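Possible adenyl cyclase-associated protein (Cryptosporidium parvum, PDB 2B0R) probably binds monomeric actin and sequesters it, helping to regulate actin filament turnover. Local coordinates at residues I113-C118 with D135-V140; G101-V106 with D120-M125; M161-P166 with L176-Q181; P130-D135 with V151-S156; N92-E97 with N107-S112. All coordinates share one frame; numbering follows the deposited sequence.

Contact 1: residues I113-C118 with D135-V140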
# COMPACT_ATOMS: atom_id res chain seq x y z
N ILE A 113 2.73 15.75 -9.68
CA ILE A 113 3.22 15.90 -8.32
C ILE A 113 3.40 14.52 -7.75
O ILE A 113 2.52 13.66 -7.83
CB ILE A 113 2.26 16.71 -7.43
CG1 ILE A 113 2.14 18.15 -7.95
CG2 ILE A 113 2.73 16.66 -5.93
CD1 ILE A 113 0.93 18.84 -7.51
N GLU A 114 4.56 14.32 -7.18
CA GLU A 114 4.95 13.05 -6.69
C GLU A 114 5.02 13.13 -5.18
O GLU A 114 5.75 13.98 -4.60
CB GLU A 114 6.32 12.74 -7.25
CG GLU A 114 6.70 11.28 -7.31
CD GLU A 114 7.93 11.07 -8.21
OE1 GLU A 114 8.78 10.21 -7.87
OE2 GLU A 114 8.05 11.79 -9.25
N ILE A 115 4.25 12.27 -4.52
CA ILE A 115 4.24 12.23 -3.06
C ILE A 115 4.78 10.88 -2.58
O ILE A 115 4.26 9.83 -2.92
CB ILE A 115 2.83 12.63 -2.47
CG1 ILE A 115 2.36 13.94 -3.13
CG2 ILE A 115 2.91 12.78 -0.97
CD1 ILE A 115 1.10 14.54 -2.60
N VAL A 116 5.87 10.92 -1.84
CA VAL A 116 6.52 9.68 -1.37
C VAL A 116 6.81 9.69 0.12
O VAL A 116 7.41 10.65 0.65
CB VAL A 116 7.87 9.43 -2.08
CG1 VAL A 116 8.37 8.02 -1.75
CG2 VAL A 116 7.74 9.60 -3.54
N ASN A 117 6.41 8.62 0.80
CA ASN A 117 6.69 8.46 2.23
C ASN A 117 6.20 9.67 3.02
O ASN A 117 6.98 10.29 3.77
CB ASN A 117 8.20 8.25 2.46
CG ASN A 117 8.49 7.54 3.76
OD1 ASN A 117 9.01 8.15 4.71
ND2 ASN A 117 8.17 6.25 3.82
N CYS A 118 4.93 10.03 2.84
CA CYS A 118 4.40 11.15 3.58
C CYS A 118 3.23 10.74 4.44
O CYS A 118 2.52 9.79 4.12
CB CYS A 118 3.98 12.27 2.62
SG CYS A 118 5.34 13.12 1.95
N ASP A 135 2.77 7.26 -3.04
CA ASP A 135 3.46 6.02 -2.78
C ASP A 135 3.92 5.96 -1.31
O ASP A 135 4.56 6.90 -0.82
CB ASP A 135 4.63 5.88 -3.77
CG ASP A 135 5.55 4.72 -3.41
OD1 ASP A 135 6.69 4.98 -2.98
OD2 ASP A 135 5.11 3.56 -3.54
N LYS A 136 3.57 4.87 -0.61
CA LYS A 136 3.89 4.72 0.83
C LYS A 136 3.50 5.95 1.66
O LYS A 136 4.33 6.52 2.37
CB LYS A 136 5.37 4.42 1.07
CG LYS A 136 5.88 3.14 0.44
CD LYS A 136 7.38 3.04 0.60
CE LYS A 136 7.94 1.90 -0.21
NZ LYS A 136 9.08 2.35 -1.07
N SER A 137 2.25 6.36 1.56
CA SER A 137 1.84 7.55 2.24
C SER A 137 0.49 7.36 2.90
O SER A 137 -0.29 6.51 2.45
CB SER A 137 1.82 8.74 1.24
OG SER A 137 3.14 9.13 0.84
N ASN A 138 0.19 8.13 3.95
CA ASN A 138 -1.10 7.95 4.69
C ASN A 138 -1.82 9.24 5.08
O ASN A 138 -1.19 10.23 5.46
CB ASN A 138 -0.89 7.05 5.91
CG ASN A 138 -0.01 5.84 5.59
OD1 ASN A 138 -0.47 4.86 4.97
ND2 ASN A 138 1.25 5.90 5.99
N LYS A 139 -3.16 9.20 5.01
CA LYS A 139 -4.00 10.38 5.28
C LYS A 139 -3.53 11.54 4.36
O LYS A 139 -2.92 12.51 4.80
CB LYS A 139 -4.00 10.75 6.80
CG LYS A 139 -5.27 11.54 7.30
CD LYS A 139 -5.11 12.09 8.77
N VAL A 140 -3.79 11.39 3.07
CA VAL A 140 -3.49 12.43 2.12
C VAL A 140 -4.80 12.88 1.53
O VAL A 140 -5.58 12.08 1.03
CB VAL A 140 -2.55 11.96 0.98
CG1 VAL A 140 -2.39 13.08 -0.07
CG2 VAL A 140 -1.20 11.55 1.51
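V116 pairs with D135 where two successive coils of a parallel beta-helix leave one sheet and turn toward the other. Two backbone bonds flank this parallel bridge. D135 N donates to I115 O (3.0 Å), and N117 N donates to D135 O at the same length. Past the bridge the strands give way to the bend, in which N117 and K136, both with positive phi, stay in register, N117 CA lying 3.1 Å from K136 O. N138 N then closes the corner on C118 O (2.9 Å).

Between these backbone bonds a side chain takes over. C118 N donates to S137 OG over 2.8 Å, a fairly straight bond (163°). With OG beside its own backbone N (chi1 -70°), the serine hydroxyl is turned back toward the bridge. It gives its hydrogen to D135 O (3.1 Å), entering from above the carbonyl plane, 58° out of it. The buried hydroxyl is thereby used as both acceptor and donor, and D135 O is gripped by N117 N as well as by S137 OG. At the next corner S158 OG bonds S137 N.

Side-chain packing is lighter. V116 and D135 lie side by side and point the same way. The carboxylate's OD2 is engaged by S156, and V116 CG1 rests 3.7 Å from D135 OD1.

Contact 2: residues G101-V106 with D120-M125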
# COMPACT_ATOMS: atom_id res chain seq x y z
N GLY A 101 2.08 15.95 8.46
CA GLY A 101 1.13 16.98 8.84
C GLY A 101 1.49 18.28 8.18
O GLY A 101 1.67 19.30 8.87
N CYS A 102 1.68 18.26 6.86
CA CYS A 102 1.93 19.50 6.11
C CYS A 102 0.74 19.85 5.26
O CYS A 102 -0.12 18.99 5.01
CB CYS A 102 3.16 19.36 5.25
SG CYS A 102 4.64 19.56 6.20
N ILE A 103 0.66 21.13 4.86
CA ILE A 103 -0.36 21.63 3.93
C ILE A 103 0.35 22.29 2.80
O ILE A 103 1.29 23.08 3.02
CB ILE A 103 -1.31 22.63 4.58
CG1 ILE A 103 -2.08 21.98 5.74
CG2 ILE A 103 -2.30 23.21 3.54
CD1 ILE A 103 -2.74 23.00 6.71
N PHE A 104 -0.06 21.97 1.58
CA PHE A 104 0.56 22.55 0.40
C PHE A 104 -0.50 23.26 -0.41
O PHE A 104 -1.56 22.70 -0.67
CB PHE A 104 1.23 21.46 -0.47
CG PHE A 104 2.30 20.69 0.25
CD1 PHE A 104 2.00 19.50 0.91
CD2 PHE A 104 3.60 21.14 0.27
CE1 PHE A 104 3.00 18.79 1.58
CE2 PHE A 104 4.58 20.45 0.94
CZ PHE A 104 4.28 19.28 1.60
N LEU A 105 -0.22 24.50 -0.80
CA LEU A 105 -1.05 25.16 -1.79
C LEU A 105 -0.19 25.35 -2.99
O LEU A 105 0.92 25.84 -2.88
CB LEU A 105 -1.58 26.50 -1.29
CG LEU A 105 -2.62 27.22 -2.18
CD1 LEU A 105 -4.03 26.69 -1.97
CD2 LEU A 105 -2.61 28.73 -1.92
N VAL A 106 -0.69 24.92 -4.14
CA VAL A 106 0.08 25.01 -5.39
C VAL A 106 -0.76 25.59 -6.50
O VAL A 106 -2.01 25.53 -6.49
CB VAL A 106 0.69 23.65 -5.84
CG1 VAL A 106 1.58 23.04 -4.75
CG2 VAL A 106 -0.38 22.67 -6.28
N ASP A 120 -0.17 12.45 6.75
CA ASP A 120 -1.01 13.56 7.14
C ASP A 120 -0.73 14.78 6.24
O ASP A 120 -0.23 15.81 6.68
CB ASP A 120 -0.80 13.85 8.65
CG ASP A 120 -1.75 14.93 9.19
OD1 ASP A 120 -2.93 14.97 8.78
OD2 ASP A 120 -1.28 15.73 10.05
N ILE A 121 -1.09 14.65 4.97
CA ILE A 121 -0.75 15.67 3.97
C ILE A 121 -2.00 16.24 3.32
O ILE A 121 -2.92 15.50 2.99
CB ILE A 121 0.23 15.09 2.91
CG1 ILE A 121 1.49 14.60 3.60
CG2 ILE A 121 0.59 16.13 1.86
CD1 ILE A 121 2.28 15.73 4.32
N LYS A 122 -2.03 17.55 3.16
CA LYS A 122 -3.16 18.18 2.49
C LYS A 122 -2.61 18.96 1.34
O LYS A 122 -1.76 19.83 1.55
CB LYS A 122 -3.89 19.13 3.42
CG LYS A 122 -4.57 18.45 4.62
CD LYS A 122 -5.50 19.44 5.29
CE LYS A 122 -6.69 18.74 5.94
NZ LYS A 122 -6.24 18.06 7.16
N LEU A 123 -3.05 18.64 0.13
CA LEU A 123 -2.59 19.36 -1.01
C LEU A 123 -3.76 20.00 -1.74
O LEU A 123 -4.76 19.33 -2.03
CB LEU A 123 -1.80 18.44 -1.95
CG LEU A 123 -1.49 19.00 -3.35
CD1 LEU A 123 -0.12 19.63 -3.41
CD2 LEU A 123 -1.54 17.91 -4.34
N GLN A 124 -3.63 21.30 -2.04
CA GLN A 124 -4.63 22.01 -2.80
C GLN A 124 -3.99 22.73 -3.98
O GLN A 124 -2.91 23.28 -3.86
CB GLN A 124 -5.38 23.02 -1.93
CG GLN A 124 -6.35 23.93 -2.72
CD GLN A 124 -7.39 24.64 -1.84
OE1 GLN A 124 -7.11 24.99 -0.71
NE2 GLN A 124 -8.59 24.83 -2.38
N MET A 125 -4.69 22.71 -5.10
CA MET A 125 -4.25 23.37 -6.31
C MET A 125 -5.24 24.45 -6.69
O MET A 125 -6.43 24.31 -6.45
CB MET A 125 -4.15 22.33 -7.44
CG MET A 125 -5.51 21.83 -7.89
SD MET A 125 -5.55 20.45 -9.05
CE MET A 125 -5.15 19.08 -7.96
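K122 O receives F104 N at 2.7 Å, one link in the parallel pairing of strands 102-106 and 121-125, neighbouring strands, from successive coils, in one sheet of the beta-helix. The strand axes lie 10° apart. Bonds alternate in direction: K122 N donates to C102 O, Q124 N to F104 O (2.8 Å) and V106 N to Q124 O. The backbones of I103 and L105 bond on the other side to S83, I85 and V87, on strand 84-87 and its approach, which continues the sheet.

Residues facing the interior stack coil upon coil. The F104 ring presents its edge to I121, whose CG2 lies in the ring plane 3.6 Å from F104 CE1. F104 CG stands anti to the carbonyl carbon (chi1 -60°), which carries the ring toward the start of the strand, with its edge against this isoleucine. The other I121 branch ends in CD1, 3.8 Å from C102 CB. L123 CD1 fits between two partners on strand 102-106, F104 CB at 3.7 Å and V106 CG1 at 4.0 Å; the V106 and L123 side chains meet at about a right angle. Across the interior, I96 of strand 93-100 touches F104 and I94 touches V106.

On the outer face I103 and K122 run alongside each other, while Y143 of the following coil touches both K122 and Q124. L105 and Q124 also lie side by side: the glutamine chain is extended beyond CG, and L105 CD1 sits 3.7 Å from Q124 OE1.

Contact 3: residues M161-P166 with L176-Q181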
# COMPACT_ATOMS: atom_id res chain seq x y z
N MET A 161 -6.59 7.87 1.49
CA MET A 161 -6.42 8.84 0.45
C MET A 161 -7.78 9.34 -0.00
O MET A 161 -8.65 8.53 -0.37
CB MET A 161 -5.69 8.23 -0.74
CG MET A 161 -4.30 7.70 -0.45
SD MET A 161 -3.84 6.53 -1.73
CE MET A 161 -4.99 5.21 -1.37
N ASN A 162 -7.96 10.67 0.00
CA ASN A 162 -9.20 11.25 -0.53
C ASN A 162 -9.00 12.29 -1.59
O ASN A 162 -8.00 13.04 -1.60
CB ASN A 162 -10.07 11.85 0.57
CG ASN A 162 -10.30 10.89 1.68
OD1 ASN A 162 -10.98 9.87 1.53
ND2 ASN A 162 -9.69 11.18 2.79
N LEU A 163 -9.95 12.31 -2.51
CA LEU A 163 -10.07 13.34 -3.49
C LEU A 163 -11.26 14.20 -3.14
O LEU A 163 -12.34 13.68 -2.74
CB LEU A 163 -10.24 12.75 -4.85
CG LEU A 163 -8.95 12.61 -5.64
CD1 LEU A 163 -9.23 11.68 -6.84
CD2 LEU A 163 -8.44 13.96 -6.11
N LEU A 164 -11.07 15.52 -3.26
CA LEU A 164 -12.12 16.46 -2.95
C LEU A 164 -12.30 17.49 -4.05
O LEU A 164 -11.32 18.12 -4.53
CB LEU A 164 -11.89 17.13 -1.61
CG LEU A 164 -11.52 16.26 -0.42
CD1 LEU A 164 -10.03 16.35 -0.21
CD2 LEU A 164 -12.28 16.71 0.83
N PHE A 165 -13.56 17.66 -4.42
CA PHE A 165 -13.98 18.47 -5.56
C PHE A 165 -14.84 19.62 -5.06
O PHE A 165 -15.74 19.40 -4.25
CB PHE A 165 -14.75 17.61 -6.56
CG PHE A 165 -13.97 16.42 -7.02
CD1 PHE A 165 -14.25 15.16 -6.51
CD2 PHE A 165 -12.91 16.58 -7.90
CE1 PHE A 165 -13.49 14.05 -6.91
CE2 PHE A 165 -12.15 15.47 -8.31
CZ PHE A 165 -12.45 14.20 -7.81
N PRO A 166 -14.59 20.84 -5.58
CA PRO A 166 -15.24 22.03 -5.04
C PRO A 166 -16.70 21.96 -5.43
O PRO A 166 -17.03 21.67 -6.60
CB PRO A 166 -14.55 23.20 -5.77
CG PRO A 166 -13.39 22.58 -6.54
CD PRO A 166 -13.75 21.15 -6.75
N LEU A 176 -14.34 12.04 -1.90
CA LEU A 176 -14.37 10.68 -2.47
C LEU A 176 -13.09 9.91 -2.14
O LEU A 176 -11.98 10.36 -2.45
CB LEU A 176 -14.59 10.72 -3.98
CG LEU A 176 -15.95 11.27 -4.46
CD1 LEU A 176 -15.94 11.50 -5.97
CD2 LEU A 176 -17.11 10.37 -4.03
N ALA A 177 -13.27 8.76 -1.50
CA ALA A 177 -12.15 7.96 -0.99
C ALA A 177 -11.53 7.13 -2.11
O ALA A 177 -12.26 6.48 -2.86
CB ALA A 177 -12.61 7.07 0.18
N ILE A 178 -10.21 7.18 -2.25
CA ILE A 178 -9.49 6.38 -3.25
C ILE A 178 -9.29 4.95 -2.75
O ILE A 178 -8.85 4.75 -1.63
CB ILE A 178 -8.11 7.00 -3.60
CG1 ILE A 178 -8.27 8.24 -4.51
CG2 ILE A 178 -7.18 5.94 -4.22
CD1 ILE A 178 -7.08 9.25 -4.44
N PRO A 179 -9.65 3.94 -3.57
CA PRO A 179 -9.58 2.54 -3.07
C PRO A 179 -8.16 2.13 -2.68
O PRO A 179 -7.18 2.58 -3.29
CB PRO A 179 -10.11 1.70 -4.24
CG PRO A 179 -10.13 2.61 -5.43
CD PRO A 179 -10.16 4.03 -4.95
N GLU A 180 -8.03 1.33 -1.63
CA GLU A 180 -6.72 0.91 -1.14
C GLU A 180 -6.64 -0.60 -0.99
O GLU A 180 -5.74 -1.10 -0.30
CB GLU A 180 -6.34 1.62 0.15
CG GLU A 180 -7.37 1.57 1.25
CD GLU A 180 -6.96 2.40 2.44
OE1 GLU A 180 -6.54 1.79 3.44
OE2 GLU A 180 -7.01 3.66 2.37
N GLN A 181 -7.57 -1.31 -1.64
CA GLN A 181 -7.55 -2.77 -1.72
C GLN A 181 -8.14 -3.34 -2.98
O GLN A 181 -9.21 -2.94 -3.44
CB GLN A 181 -8.24 -3.42 -0.52
CG GLN A 181 -7.97 -4.91 -0.49
CD GLN A 181 -8.73 -5.61 0.56
OE1 GLN A 181 -9.95 -5.56 0.59
NE2 GLN A 181 -8.03 -6.32 1.43
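L163 and L176 form the hydrogen-bonded pair of an antiparallel beta hairpin. L163 N donates to L176 O over 2.8 Å, and L176 N answers to L163 O. I178 N continues the pattern onto M161 O (2.8 Å, 167° at the hydrogen), and the non-hydrogen-bonded pair N162 and A177 lies between.

Apolar side chains fill one face. M161 and I178 meet at about a right angle; the methionine chain bends at its last torsion (chi3 -68°), which brings CE to 3.7 Å from I178 CG2. E180 CB also approaches M161 CE, at 4.1 Å. The other isoleucine branch runs toward L163, where I178 CD1 lies 4.0 Å from L163 CG. Farther along, L176 comes to the edge of the F165 ring, its CD1 near the ring plane and 3.7 Å from F165 CE1. On the opposite face N162 lays OD1 against A177, 3.5 Å from A177 CB, while its ND2 is held by N141 OD1, which helps to fix the turn of the amide.

A second layer positions these groups. The E180 carboxylate bonds the backbone N of E160, just before the strand. Y186 of the second subunit stacks on the F165 ring and also packs on L176, and L193 of the second subunit packs on L163.

Strand 161-166 hydrogen-bonds strand 140-143 on its other side, so the hairpin ends that sheet of the beta-helix within this chain; M161, L163 and I178 face V153 and S155 of strand 152-156 in the other sheet.

Contact 4: residues P130-D135 with V151-S156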
# COMPACT_ATOMS: atom_id res chain seq x y z
N PRO A 130 -2.10 17.69 -13.93
CA PRO A 130 -2.53 16.52 -14.75
C PRO A 130 -2.51 15.17 -13.99
O PRO A 130 -3.50 14.40 -14.05
CB PRO A 130 -1.53 16.50 -15.92
CG PRO A 130 -0.97 17.92 -15.97
CD PRO A 130 -0.96 18.41 -14.53
N THR A 131 -1.43 14.95 -13.24
CA THR A 131 -1.10 13.66 -12.64
C THR A 131 -0.62 13.85 -11.21
O THR A 131 0.24 14.72 -10.95
CB THR A 131 0.10 13.02 -13.46
OG1 THR A 131 -0.38 12.66 -14.75
CG2 THR A 131 0.68 11.80 -12.81
N ILE A 132 -1.11 13.03 -10.30
CA ILE A 132 -0.52 12.93 -8.96
C ILE A 132 -0.19 11.47 -8.62
O ILE A 132 -0.95 10.55 -8.90
CB ILE A 132 -1.44 13.45 -7.83
CG1 ILE A 132 -1.79 14.92 -8.04
CG2 ILE A 132 -0.80 13.21 -6.41
CD1 ILE A 132 -2.89 15.42 -7.07
N SER A 133 0.94 11.28 -7.96
CA SER A 133 1.34 9.95 -7.58
C SER A 133 1.61 9.86 -6.08
O SER A 133 2.35 10.68 -5.51
CB SER A 133 2.52 9.48 -8.45
OG SER A 133 3.54 8.95 -7.65
N LEU A 134 0.97 8.88 -5.46
CA LEU A 134 1.10 8.66 -4.02
C LEU A 134 1.66 7.29 -3.76
O LEU A 134 1.10 6.28 -4.17
CB LEU A 134 -0.26 8.73 -3.32
CG LEU A 134 -1.19 9.91 -3.54
CD1 LEU A 134 -2.39 9.72 -2.66
CD2 LEU A 134 -0.51 11.21 -3.22
N ASP A 135 2.77 7.26 -3.04
CA ASP A 135 3.46 6.02 -2.78
C ASP A 135 3.92 5.96 -1.31
O ASP A 135 4.56 6.90 -0.82
CB ASP A 135 4.63 5.88 -3.77
CG ASP A 135 5.55 4.72 -3.41
OD1 ASP A 135 6.69 4.98 -2.98
OD2 ASP A 135 5.11 3.56 -3.54
N VAL A 151 -7.90 15.01 -12.69
CA VAL A 151 -6.54 14.61 -12.31
C VAL A 151 -6.40 13.09 -12.11
O VAL A 151 -7.29 12.45 -11.58
CB VAL A 151 -6.08 15.40 -11.04
CG1 VAL A 151 -7.01 15.09 -9.85
CG2 VAL A 151 -4.63 15.11 -10.73
N GLU A 152 -5.30 12.53 -12.58
CA GLU A 152 -5.04 11.10 -12.46
C GLU A 152 -4.19 10.88 -11.26
O GLU A 152 -3.12 11.47 -11.13
CB GLU A 152 -4.31 10.62 -13.68
CG GLU A 152 -5.11 10.74 -14.95
CD GLU A 152 -4.37 10.16 -16.14
OE1 GLU A 152 -4.98 10.15 -17.23
OE2 GLU A 152 -3.19 9.72 -16.00
N VAL A 153 -4.68 10.06 -10.34
CA VAL A 153 -3.93 9.77 -9.11
C VAL A 153 -3.43 8.33 -9.14
O VAL A 153 -4.22 7.41 -9.25
CB VAL A 153 -4.76 10.03 -7.81
CG1 VAL A 153 -3.85 10.09 -6.61
CG2 VAL A 153 -5.56 11.31 -7.91
N TYR A 154 -2.12 8.17 -9.11
CA TYR A 154 -1.50 6.85 -9.04
C TYR A 154 -1.18 6.57 -7.58
O TYR A 154 -0.69 7.46 -6.86
CB TYR A 154 -0.24 6.79 -9.93
CG TYR A 154 -0.56 6.90 -11.41
CD1 TYR A 154 -0.81 8.16 -12.01
CD2 TYR A 154 -0.65 5.75 -12.21
CE1 TYR A 154 -1.12 8.27 -13.40
CE2 TYR A 154 -0.99 5.83 -13.58
CZ TYR A 154 -1.21 7.09 -14.17
OH TYR A 154 -1.53 7.14 -15.51
N SER A 155 -1.51 5.36 -7.12
CA SER A 155 -1.36 5.01 -5.72
C SER A 155 -0.83 3.62 -5.53
O SER A 155 -1.27 2.66 -6.19
CB SER A 155 -2.70 5.13 -4.98
OG SER A 155 -3.65 4.24 -5.53
N SER A 156 0.12 3.50 -4.60
CA SER A 156 0.70 2.21 -4.26
C SER A 156 1.13 2.30 -2.83
O SER A 156 1.68 3.35 -2.42
CB SER A 156 1.91 1.89 -5.15
OG SER A 156 2.86 2.92 -5.00
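Y154 lies across T131, I132 and S133 of the adjoining parallel strand. Its CB is 4.1 Å from S133 CB. With CG anti to the carbonyl carbon (chi1 -66°), the ring leans back toward the start of the strand. The ring edge comes next: Y154 CD1 is 3.9 Å from I132 O, which lies in the ring plane. Y154 CE1 passes T131 CG2 at 4.0 Å, the two side chains crossing obliquely. At the tip, Y154 OH donates to E152 OE2 over 3.1 Å and meets that oxygen from above the carboxylate plane.

At the far end of the same face S156 OG donates to the anti lone pair of D135 OD2 (2.8 Å). On the interior side I132 CG1 meets V151 CG2, just before the strand, at 3.9 Å, and L134 CG rests near V153 CG1. Between the two strands run five backbone bonds of alternating direction, such as I132 N to E152 O (2.7 Å).

V153, Y154 and S155 pair antiparallel with a strand of the second subunit, which carries the sheet across the interface. Within its own chain, strand 152-156 is the outermost strand of a parallel beta-helix sheet, the arrangement known from dimeric cyclase-associated protein C-terminal domains.

Contact 5: residues N92-E97 with N107-S112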
# COMPACT_ATOMS: atom_id res chain seq x y z
N ASN A 92 7.25 22.83 -13.58
CA ASN A 92 7.22 21.58 -14.32
C ASN A 92 6.50 20.46 -13.60
O ASN A 92 5.60 19.80 -14.15
CB ASN A 92 8.63 21.11 -14.67
CG ASN A 92 8.61 19.98 -15.66
OD1 ASN A 92 8.83 18.85 -15.30
ND2 ASN A 92 8.27 20.28 -16.88
N SER A 93 6.93 20.24 -12.36
CA SER A 93 6.49 19.13 -11.56
C SER A 93 6.95 19.41 -10.15
O SER A 93 7.81 20.26 -9.92
CB SER A 93 7.13 17.83 -12.06
OG SER A 93 8.55 17.87 -11.90
N ILE A 94 6.41 18.68 -9.20
CA ILE A 94 6.79 18.87 -7.83
C ILE A 94 7.01 17.49 -7.21
O ILE A 94 6.22 16.58 -7.43
CB ILE A 94 5.66 19.60 -7.03
CG1 ILE A 94 5.36 20.98 -7.63
CG2 ILE A 94 6.03 19.68 -5.54
CD1 ILE A 94 4.17 21.73 -6.95
N PHE A 95 8.07 17.37 -6.43
CA PHE A 95 8.38 16.14 -5.72
C PHE A 95 8.30 16.42 -4.20
O PHE A 95 8.96 17.34 -3.71
CB PHE A 95 9.78 15.62 -6.17
CG PHE A 95 10.24 14.37 -5.45
CD1 PHE A 95 9.55 13.16 -5.60
CD2 PHE A 95 11.37 14.40 -4.63
CE1 PHE A 95 9.97 11.99 -4.94
CE2 PHE A 95 11.81 13.22 -3.97
CZ PHE A 95 11.10 12.02 -4.13
N ILE A 96 7.48 15.65 -3.46
CA ILE A 96 7.32 15.85 -2.01
C ILE A 96 7.65 14.57 -1.27
O ILE A 96 7.00 13.54 -1.46
CB ILE A 96 5.90 16.27 -1.63
CG1 ILE A 96 5.53 17.60 -2.30
CG2 ILE A 96 5.78 16.41 -0.14
CD1 ILE A 96 4.01 17.83 -2.38
N GLU A 97 8.69 14.62 -0.44
CA GLU A 97 9.11 13.43 0.31
C GLU A 97 9.27 13.65 1.80
O GLU A 97 9.78 14.70 2.26
CB GLU A 97 10.40 12.84 -0.23
CG GLU A 97 10.65 11.49 0.41
CD GLU A 97 11.95 10.85 0.04
OE1 GLU A 97 12.76 11.46 -0.70
OE2 GLU A 97 12.15 9.70 0.50
N ASN A 107 -0.08 26.19 -7.47
CA ASN A 107 -0.73 26.66 -8.67
C ASN A 107 -1.13 25.45 -9.56
O ASN A 107 -2.27 24.96 -9.52
CB ASN A 107 0.20 27.61 -9.39
CG ASN A 107 -0.45 28.27 -10.57
OD1 ASN A 107 -1.44 27.80 -11.11
ND2 ASN A 107 0.13 29.35 -11.01
N GLY A 108 -0.17 24.98 -10.35
CA GLY A 108 -0.32 23.73 -11.03
C GLY A 108 1.00 23.21 -11.52
O GLY A 108 2.05 23.80 -11.23
N VAL A 109 0.97 22.10 -12.26
CA VAL A 109 2.19 21.55 -12.87
C VAL A 109 2.00 21.14 -14.34
O VAL A 109 0.92 20.84 -14.79
CB VAL A 109 2.75 20.36 -12.05
CG1 VAL A 109 3.09 20.82 -10.64
CG2 VAL A 109 1.74 19.26 -11.96
N ILE A 110 3.08 21.16 -15.10
CA ILE A 110 3.08 20.67 -16.45
C ILE A 110 2.81 19.16 -16.42
O ILE A 110 1.96 18.64 -17.16
CB ILE A 110 4.44 21.00 -17.16
CG1 ILE A 110 4.57 22.52 -17.41
CG2 ILE A 110 4.60 20.18 -18.50
CD1 ILE A 110 3.54 23.06 -18.42
N SER A 111 3.50 18.44 -15.55
CA SER A 111 3.30 16.99 -15.57
C SER A 111 2.72 16.47 -14.28
O SER A 111 1.50 16.25 -14.19
CB SER A 111 4.58 16.25 -15.99
OG SER A 111 5.68 16.79 -15.28
N SER A 112 3.54 16.31 -13.25
CA SER A 112 3.03 15.61 -12.09
C SER A 112 3.47 16.13 -10.72
O SER A 112 4.46 16.85 -10.60
CB SER A 112 3.38 14.13 -12.23
OG SER A 112 4.74 13.97 -11.94
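An arc between the two sheets of the beta-helix, residues 107-112, carries the chain over from strand 102-106 to strand 112-116 and meets the start of strand 93-100 one coil earlier. S111 binds N92 O twice. S111 N donates over 2.9 Å, nearly along the C=O axis. S111 OG adds a second bond of 3.2 Å from above the carbonyl plane, 48° out of it. The hydroxyl sits between its own backbone N and carbonyl carbon (chi1 46°), a position that lets N-H and OG turn to the same acceptor.

Farther along, I94 N donates to S112 O at 3.0 Å, leading into the pairing of strands 93-100 and 112-116. Between them S93 CB lies 3.7 Å from S111 OG.

Two side-chain pairs add to this. N92 and I110 meet at about a right angle, and the amide ND2 of N92 lies 3.9 Å from I110 CB. On the interior side V109 points toward the strand and crosses I94, with V109 CG1 3.8 Å from I94 CG1.

V129 and P130 from the next arc pack on V109, and I71 from an earlier loop touches I110. Strand 93-100 itself lies between strands 74-81 and 112-116, and I94 looks across the interior to V106 of strand 102-106.

Overall arrangement
Along the chain, contact 5 opens first, at N92, and closes one coil at S112. Contact 2 opens within that span and closes at M125, so the two cross. Contact 1 begins just after contact 5 ends, crosses contact 2 and closes at V140. Contact 4 starts before that closure, crosses contact 1 and shares D135 with it. Contact 3 follows in series, from M161 to Q181. Contacts 5, 1 and 4 step along one sheet; contacts 2 and 3 belong to the other, and contact 1 leads into it through its corner. L123 on I132 and M161 on L134 pack the sheets together, and contacts 3 and 4 both reach the second subunit.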